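Local coordinates for ECF RNA polymerase sigma factor SigD (Mycobacterium tuberculosis, PDB 3VFZ), which directs RNA polymerase to specific promoters as an alternative sigma factor, its C-terminal domain 4 probably reading the -35 element through a helix-turn-helix, at residues Glu30-Ala34 with Lys35-Ile39; Glu51-Ala54 with Ala55-Ser59; Gly62-Arg65 with Val66-Arg70. All coordinates share one frame; numbering follows the deposited sequence.

Overall arrangement
The three contacts come in series along one all-helical domain, sigma-70 domain 4. Interaction 1 is the loop after helix 21-29 and the first turns of helix 34-46; interaction 2 is helix 50-57 from Glu-51 on, with the turn that follows; interaction 3 is the start of helix 61-80. Centres of interactions 1 and 2 lie about 15 Å apart, those of 1 and 3, and of 2 and 3, about 12 Å. Ile-39 packs on Thr-53 and Ala-67, and Val-64 on Thr-53 and Ala-54, so all three meet in one core. Interactions 2 and 3 fall within the helix-turn-helix assigned by similarity; helix 34-46, which interaction 1 opens, packs against both its helices.

Interaction 1. Residues Glu30-Ala34 with Lys35-Ile39; sequences EILPA and KQREI
Pro-33, at the N-cap position of helix 34-46, turns its carbonyl into the first turn, where Pro-33 O takes a hydrogen bond from Arg-37 N at 3.1 Å and a weak one, bent to 125°, from Gln-36 N. The next bond, from Glu-38 N to Ala-34 O, is nearly straight. The Gln-36 amide runs obliquely past the CG-CD edge of the proline ring: OE1 comes to 3.4 Å from Pro-33 CD, while NE2 lies 3.7 Å from Pro-33 CG. Its OE1 also meets Leu-32 CD2, the two side chains crossing at about a right angle. The join links helix 21-29 to helix 34-46 within sigma-70 domain 4, and Gln-36 also touches Arg-70 and Ala-71 of helix 61-80. Arg-37 turns back over the loop. With CG beside its own backbone N (chi1 -69°), the chain runs past Leu-32, Arg-37 CG standing 3.8 Å from Leu-32 CB, and then bends at chi3. A water in the plane of the guanidinium accepts from Arg-37 NH1 at 2.8 Å and donates to Leu-32 O at 2.9 Å, tying the arginine to the loop backbone. Glu-30 CG sits over one guanidinium face, offset toward the rim. Its carboxylate does not close a salt bridge: Glu-30 OE2 stays 4.9 Å from Arg-37 NH2, so any attraction acts at longer range.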
loop_
_atom_site.group_PDB
_atom_site.type_symbol
_atom_site.label_atom_id
_atom_site.label_comp_id
_atom_site.label_asym_id
_atom_site.label_seq_id
_atom_site.Cartn_x
_atom_site.Cartn_y
_atom_site.Cartn_z
ATOM N N GLU A 30 -2.207 4.908 8.100
ATOM C CA GLU A 30 -1.760 6.282 8.356
ATOM C C GLU A 30 -0.295 6.328 8.795
ATOM O O GLU A 30 0.290 7.399 8.930
ATOM C CB GLU A 30 -2.657 6.980 9.387
ATOM C CG GLU A 30 -3.992 7.455 8.835
ATOM C CD GLU A 30 -4.719 8.396 9.784
ATOM O OE1 GLU A 30 -5.293 7.915 10.787
ATOM O OE2 GLU A 30 -4.715 9.619 9.528
ATOM N N ILE A 31 0.286 5.151 9.011
ATOM C CA ILE A 31 1.686 5.011 9.382
ATOM C C ILE A 31 2.595 5.058 8.137
ATOM O O ILE A 31 3.785 5.366 8.233
ATOM C CB ILE A 31 1.889 3.671 10.135
ATOM C CG1 ILE A 31 2.335 3.913 11.576
ATOM C CG2 ILE A 31 2.816 2.730 9.369
ATOM C CD1 ILE A 31 1.267 4.568 12.431
ATOM N N LEU A 32 2.017 4.758 6.974
ATOM C CA LEU A 32 2.742 4.685 5.705
ATOM C C LEU A 32 2.777 6.031 4.993
ATOM O O LEU A 32 1.903 6.870 5.214
ATOM C CB LEU A 32 2.035 3.698 4.762
ATOM C CG LEU A 32 1.848 2.257 5.225
ATOM C CD1 LEU A 32 1.014 1.476 4.202
ATOM C CD2 LEU A 32 3.214 1.621 5.446
ATOM N N PRO A 33 3.769 6.223 4.105
ATOM C CA PRO A 33 3.742 7.367 3.183
ATOM C C PRO A 33 2.460 7.310 2.368
ATOM O O PRO A 33 1.971 6.214 2.061
ATOM C CB PRO A 33 4.944 7.113 2.266
ATOM C CG PRO A 33 5.845 6.224 3.052
ATOM C CD PRO A 33 4.951 5.369 3.900
ATOM N N ALA A 34 1.919 8.477 2.027
ATOM C CA ALA A 34 0.701 8.564 1.247
ATOM C C ALA A 34 0.712 7.640 0.028
ATOM O O ALA A 34 -0.279 6.976 -0.265
ATOM C CB ALA A 34 0.464 10.023 0.810
ATOM N N LYS A 35 1.835 7.603 -0.680
ATOM C CA LYS A 35 1.918 6.866 -1.937
ATOM C C LYS A 35 1.739 5.368 -1.723
ATOM O O LYS A 35 1.141 4.678 -2.542
ATOM C CB LYS A 35 3.260 7.140 -2.620
ATOM C CG LYS A 35 3.533 6.257 -3.822
ATOM C CD LYS A 35 4.100 7.063 -4.975
ATOM C CE LYS A 35 3.118 8.139 -5.406
ATOM N NZ LYS A 35 3.639 8.983 -6.518
ATOM N N GLN A 36 2.270 4.878 -0.613
ATOM C CA GLN A 36 2.163 3.471 -0.281
ATOM C C GLN A 36 0.733 3.132 0.150
ATOM O O GLN A 36 0.228 2.064 -0.174
ATOM C CB GLN A 36 3.182 3.096 0.803
ATOM C CG GLN A 36 4.637 3.143 0.316
ATOM C CD GLN A 36 5.647 2.864 1.425
ATOM O OE1 GLN A 36 5.303 2.342 2.480
ATOM N NE2 GLN A 36 6.902 3.222 1.184
ATOM N N ARG A 37 0.072 4.037 0.868
ATOM C CA ARG A 37 -1.322 3.804 1.252
ATOM C C ARG A 37 -2.169 3.674 0.003
ATOM O O ARG A 37 -2.986 2.764 -0.132
ATOM C CB ARG A 37 -1.860 4.959 2.095
ATOM C CG ARG A 37 -1.248 5.068 3.470
ATOM C CD ARG A 37 -1.532 6.432 4.096
ATOM N NE ARG A 37 -2.960 6.658 4.305
ATOM C CZ ARG A 37 -3.468 7.786 4.801
ATOM N NH1 ARG A 37 -2.656 8.786 5.126
ATOM N NH2 ARG A 37 -4.781 7.921 4.966
ATOM N N GLU A 38 -1.959 4.613 -0.910
ATOM C CA GLU A 38 -2.679 4.660 -2.158
ATOM C C GLU A 38 -2.479 3.373 -2.950
ATOM O O GLU A 38 -3.432 2.783 -3.460
ATOM C CB GLU A 38 -2.161 5.863 -2.949
ATOM C CG GLU A 38 -2.573 5.899 -4.379
ATOM C CD GLU A 38 -2.010 7.119 -5.072
ATOM O OE1 GLU A 38 -0.799 7.404 -4.895
ATOM O OE2 GLU A 38 -2.784 7.798 -5.771
ATOM N N ILE A 39 -1.230 2.925 -3.042
ATOM C CA ILE A 39 -0.915 1.692 -3.771
ATOM C C ILE A 39 -1.598 0.467 -3.160
ATOM O O ILE A 39 -2.202 -0.341 -3.871
ATOM C CB ILE A 39 0.631 1.487 -3.889
ATOM C CG1 ILE A 39 1.162 2.414 -4.977
ATOM C CG2 ILE A 39 0.970 0.048 -4.204
ATOM C CD1 ILE A 39 2.688 2.555 -4.971
HETATM O O HOH W 1 0.073 9.160 5.214
#

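Interaction 2. Residues Glu51-Ala54 with Ala55-Ser59; sequences EETA and AAVGS
Val-57, with CG1 anti to its carbonyl carbon (chi1 -53°), has CG2 between backbone N and carbonyl carbon, which sets that methyl 3.2 Å from Thr-53 O one turn back. The contact lies within helix 50-57, the first helix of the helix-turn-helix assigned by similarity, and the turn after it. Three i to i+4 bonds close the last turns of the helix: Ala-55 N to Glu-51 O, Ala-56 N to Glu-52 O at 2.8 Å, and Val-57 N to Thr-53 O. Thr-53 O thus meets both the amide and the methyls of Val-57. The methyl groups of Ala-55 and Ala-56 lie close to the carbonyls of the preceding turn, Ala-56 CB at 3.3 Å from Glu-52 O. Thr-53 is buried between helices 34-46 and 61-80, touching Leu-42 and Val-64, and its OG1 bonds back to Ser-49 O. Ala-54 packs on Thr-61 and Val-64, where the two helices of the motif meet. Gly-58 then leaves the helix with positive phi (67°), swinging the chain round into the turn. Across that turn Ser-59 N donates to Ala-54 O, five residues back, at 2.9 Å and nearly straight at 171°, while Ala-54 CB lies 3.5 Å from Ser-59 O.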
loop_
_atom_site.group_PDB
_atom_site.type_symbol
_atom_site.label_atom_id
_atom_site.label_comp_id
_atom_site.label_asym_id
_atom_site.label_seq_id
_atom_site.Cartn_x
_atom_site.Cartn_y
_atom_site.Cartn_z
ATOM N N GLU A 51 0.376 -3.193 -12.881
ATOM C CA GLU A 51 0.515 -2.356 -14.068
ATOM C C GLU A 51 -0.542 -1.261 -14.095
ATOM O O GLU A 51 -0.255 -0.106 -14.426
ATOM C CB GLU A 51 0.420 -3.202 -15.344
ATOM C CG GLU A 51 1.296 -4.453 -15.343
ATOM C CD GLU A 51 0.592 -5.674 -14.758
ATOM O OE1 GLU A 51 1.021 -6.164 -13.688
ATOM O OE2 GLU A 51 -0.389 -6.149 -15.376
ATOM N N GLU A 52 -1.773 -1.635 -13.756
ATOM C CA GLU A 52 -2.879 -0.686 -13.728
ATOM C C GLU A 52 -2.674 0.351 -12.631
ATOM O O GLU A 52 -3.007 1.528 -12.798
ATOM C CB GLU A 52 -4.207 -1.424 -13.530
ATOM C CG GLU A 52 -4.567 -2.355 -14.687
ATOM C CD GLU A 52 -5.837 -3.139 -14.436
ATOM O OE1 GLU A 52 -5.978 -3.703 -13.330
ATOM O OE2 GLU A 52 -6.696 -3.187 -15.342
ATOM N N THR A 53 -2.109 -0.093 -11.510
ATOM C CA THR A 53 -1.816 0.795 -10.396
ATOM C C THR A 53 -0.758 1.824 -10.788
ATOM O O THR A 53 -0.920 3.018 -10.535
ATOM C CB THR A 53 -1.336 -0.003 -9.172
ATOM O OG1 THR A 53 -2.430 -0.768 -8.658
ATOM C CG2 THR A 53 -0.844 0.927 -8.090
ATOM N N ALA A 54 0.319 1.361 -11.411
ATOM C CA ALA A 54 1.365 2.263 -11.879
ATOM C C ALA A 54 0.792 3.296 -12.855
ATOM O O ALA A 54 1.132 4.478 -12.791
ATOM C CB ALA A 54 2.504 1.486 -12.533
ATOM N N ALA A 55 -0.072 2.847 -13.759
ATOM C CA ALA A 55 -0.734 3.774 -14.682
ATOM C C ALA A 55 -1.604 4.754 -13.901
ATOM O O ALA A 55 -1.617 5.948 -14.183
ATOM C CB ALA A 55 -1.567 3.014 -15.699
ATOM N N ALA A 56 -2.322 4.249 -12.901
ATOM C CA ALA A 56 -3.249 5.094 -12.154
ATOM C C ALA A 56 -2.527 6.203 -11.390
ATOM O O ALA A 56 -2.995 7.339 -11.330
ATOM C CB ALA A 56 -4.104 4.257 -11.205
ATOM N N VAL A 57 -1.380 5.873 -10.817
ATOM C CA VAL A 57 -0.698 6.794 -9.922
ATOM C C VAL A 57 0.519 7.484 -10.546
ATOM O O VAL A 57 1.234 8.216 -9.866
ATOM C CB VAL A 57 -0.260 6.074 -8.644
ATOM C CG1 VAL A 57 -1.451 5.345 -8.016
ATOM C CG2 VAL A 57 0.863 5.111 -8.949
ATOM N N GLY A 58 0.756 7.242 -11.831
ATOM C CA GLY A 58 1.873 7.859 -12.524
ATOM C C GLY A 58 3.235 7.397 -12.032
ATOM O O GLY A 58 4.090 8.222 -11.703
ATOM N N SER A 59 3.432 6.079 -11.970
ATOM C CA SER A 59 4.727 5.492 -11.614
ATOM C C SER A 59 5.110 4.429 -12.625
ATOM O O SER A 59 4.436 4.251 -13.637
ATOM C CB SER A 59 4.678 4.843 -10.225
ATOM O OG SER A 59 4.816 5.800 -9.191
#

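Interaction 3. Residues Gly62-Arg65 with Val66-Arg70; sequences GAVR and VAQHR
Backbone hydrogen bonds hold Gly-62 to Arg-65 against the next turn of helix 61-80, each amide reaching the carbonyl four residues earlier. Val-66 N bonds to Gly-62 O at 3.0 Å, Ala-67 N to Ala-63 O, Gln-68 N to Val-64 O, and His-69 N to Arg-65 O at 3.1 Å. The third is the most bent of the four, at 152°.

Contacts of side-chain carbons with carbonyl oxygens follow the same spacing. Val-66 has CG1 anti to its backbone N (chi1 173°) and CG2 beside that N, which places CG2 3.2 Å from Gly-62 O. Ala-67 CB stands 3.4 Å from Ala-63 O. Gln-68 CG comes to 3.1 Å from Val-64 O, the carbonyl that also accepts from Gln-68 N. The residues lie in the second helix of the helix-turn-helix assigned by similarity; in relatives this recognition helix enters the major groove of the -35 element, and the same is probable here. Arg-65 and His-69 are both exposed on it. The His-69 ring leans obliquely toward Arg-65 O, with CD2 3.1 Å from that oxygen, so this carbonyl meets the backbone N-H and the ring of His-69.

Among side chains, Val-64 CG1, anti to the backbone N (chi1 166°), lies 4.1 Å from Gln-68 CD, the two side chains crossing at a slant. Toward the domain core, Val-64 presses on Ile-39 of helix 34-46, and Gln-68 touches the same isoleucine. At the start of the helix, Thr-60 OG1 is hydrogen-bonded to Ala-63 N.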
loop_
_atom_site.group_PDB
_atom_site.type_symbol
_atom_site.label_atom_id
_atom_site.label_comp_id
_atom_site.label_asym_id
_atom_site.label_seq_id
_atom_site.Cartn_x
_atom_site.Cartn_y
_atom_site.Cartn_z
ATOM N N GLY A 62 7.808 -1.241 -11.675
ATOM C CA GLY A 62 8.927 -1.480 -10.780
ATOM C C GLY A 62 8.835 -0.647 -9.518
ATOM O O GLY A 62 9.070 -1.150 -8.425
ATOM N N ALA A 63 8.488 0.631 -9.658
ATOM C CA ALA A 63 8.344 1.493 -8.491
ATOM C C ALA A 63 7.180 1.017 -7.606
ATOM O O ALA A 63 7.268 1.047 -6.385
ATOM C CB ALA A 63 8.143 2.944 -8.916
ATOM N N VAL A 64 6.097 0.568 -8.227
ATOM C CA VAL A 64 4.948 0.068 -7.467
ATOM C C VAL A 64 5.343 -1.196 -6.692
ATOM O O VAL A 64 5.029 -1.327 -5.519
ATOM C CB VAL A 64 3.729 -0.190 -8.379
ATOM C CG1 VAL A 64 2.672 -1.022 -7.645
ATOM C CG2 VAL A 64 3.122 1.138 -8.863
ATOM N N ARG A 65 6.068 -2.108 -7.337
ATOM C CA ARG A 65 6.559 -3.296 -6.639
ATOM C C ARG A 65 7.445 -2.954 -5.434
ATOM O O ARG A 65 7.303 -3.543 -4.369
ATOM C CB ARG A 65 7.328 -4.214 -7.590
ATOM C CG ARG A 65 6.467 -5.032 -8.536
ATOM C CD ARG A 65 7.353 -5.994 -9.353
ATOM N NE ARG A 65 6.874 -6.138 -10.723
ATOM C CZ ARG A 65 7.491 -5.640 -11.789
ATOM N NH1 ARG A 65 8.632 -4.977 -11.656
ATOM N NH2 ARG A 65 6.969 -5.815 -12.996
ATOM N N VAL A 66 8.366 -2.011 -5.606
ATOM C CA VAL A 66 9.234 -1.592 -4.502
ATOM C C VAL A 66 8.461 -0.970 -3.355
ATOM O O VAL A 66 8.696 -1.290 -2.190
ATOM C CB VAL A 66 10.287 -0.576 -4.980
ATOM C CG1 VAL A 66 11.073 -0.029 -3.799
ATOM C CG2 VAL A 66 11.207 -1.228 -5.982
ATOM N N ALA A 67 7.536 -0.072 -3.691
ATOM C CA ALA A 67 6.667 0.538 -2.692
ATOM C C ALA A 67 5.843 -0.509 -1.938
ATOM O O ALA A 67 5.587 -0.358 -0.748
ATOM C CB ALA A 67 5.729 1.554 -3.371
ATOM N N GLN A 68 5.390 -1.543 -2.646
ATOM C CA GLN A 68 4.630 -2.636 -2.018
ATOM C C GLN A 68 5.492 -3.317 -0.976
ATOM O O GLN A 68 5.076 -3.503 0.163
ATOM C CB GLN A 68 4.208 -3.674 -3.066
ATOM C CG GLN A 68 3.068 -3.202 -3.946
ATOM C CD GLN A 68 2.724 -4.205 -5.037
ATOM O OE1 GLN A 68 3.413 -5.213 -5.227
ATOM N NE2 GLN A 68 1.655 -3.936 -5.749
ATOM N N HIS A 69 6.708 -3.660 -1.378
ATOM C CA HIS A 69 7.665 -4.297 -0.472
ATOM C C HIS A 69 7.922 -3.435 0.760
ATOM O O HIS A 69 7.865 -3.924 1.891
ATOM C CB HIS A 69 8.979 -4.605 -1.195
ATOM C CG HIS A 69 8.899 -5.786 -2.111
ATOM N ND1 HIS A 69 8.617 -7.059 -1.660
ATOM C CD2 HIS A 69 9.077 -5.892 -3.449
ATOM C CE1 HIS A 69 8.617 -7.897 -2.682
ATOM N NE2 HIS A 69 8.893 -7.213 -3.780
ATOM N N ARG A 70 8.197 -2.150 0.551
ATOM C CA ARG A 70 8.464 -1.255 1.676
ATOM C C ARG A 70 7.244 -1.155 2.595
ATOM O O ARG A 70 7.373 -1.132 3.823
ATOM C CB ARG A 70 8.859 0.131 1.176
ATOM C CG ARG A 70 10.166 0.114 0.379
ATOM C CD ARG A 70 10.819 1.470 0.307
ATOM N NE ARG A 70 11.978 1.468 -0.590
ATOM C CZ ARG A 70 13.079 0.740 -0.405
ATOM N NH1 ARG A 70 13.187 -0.065 0.643
ATOM N NH2 ARG A 70 14.076 0.816 -1.280
#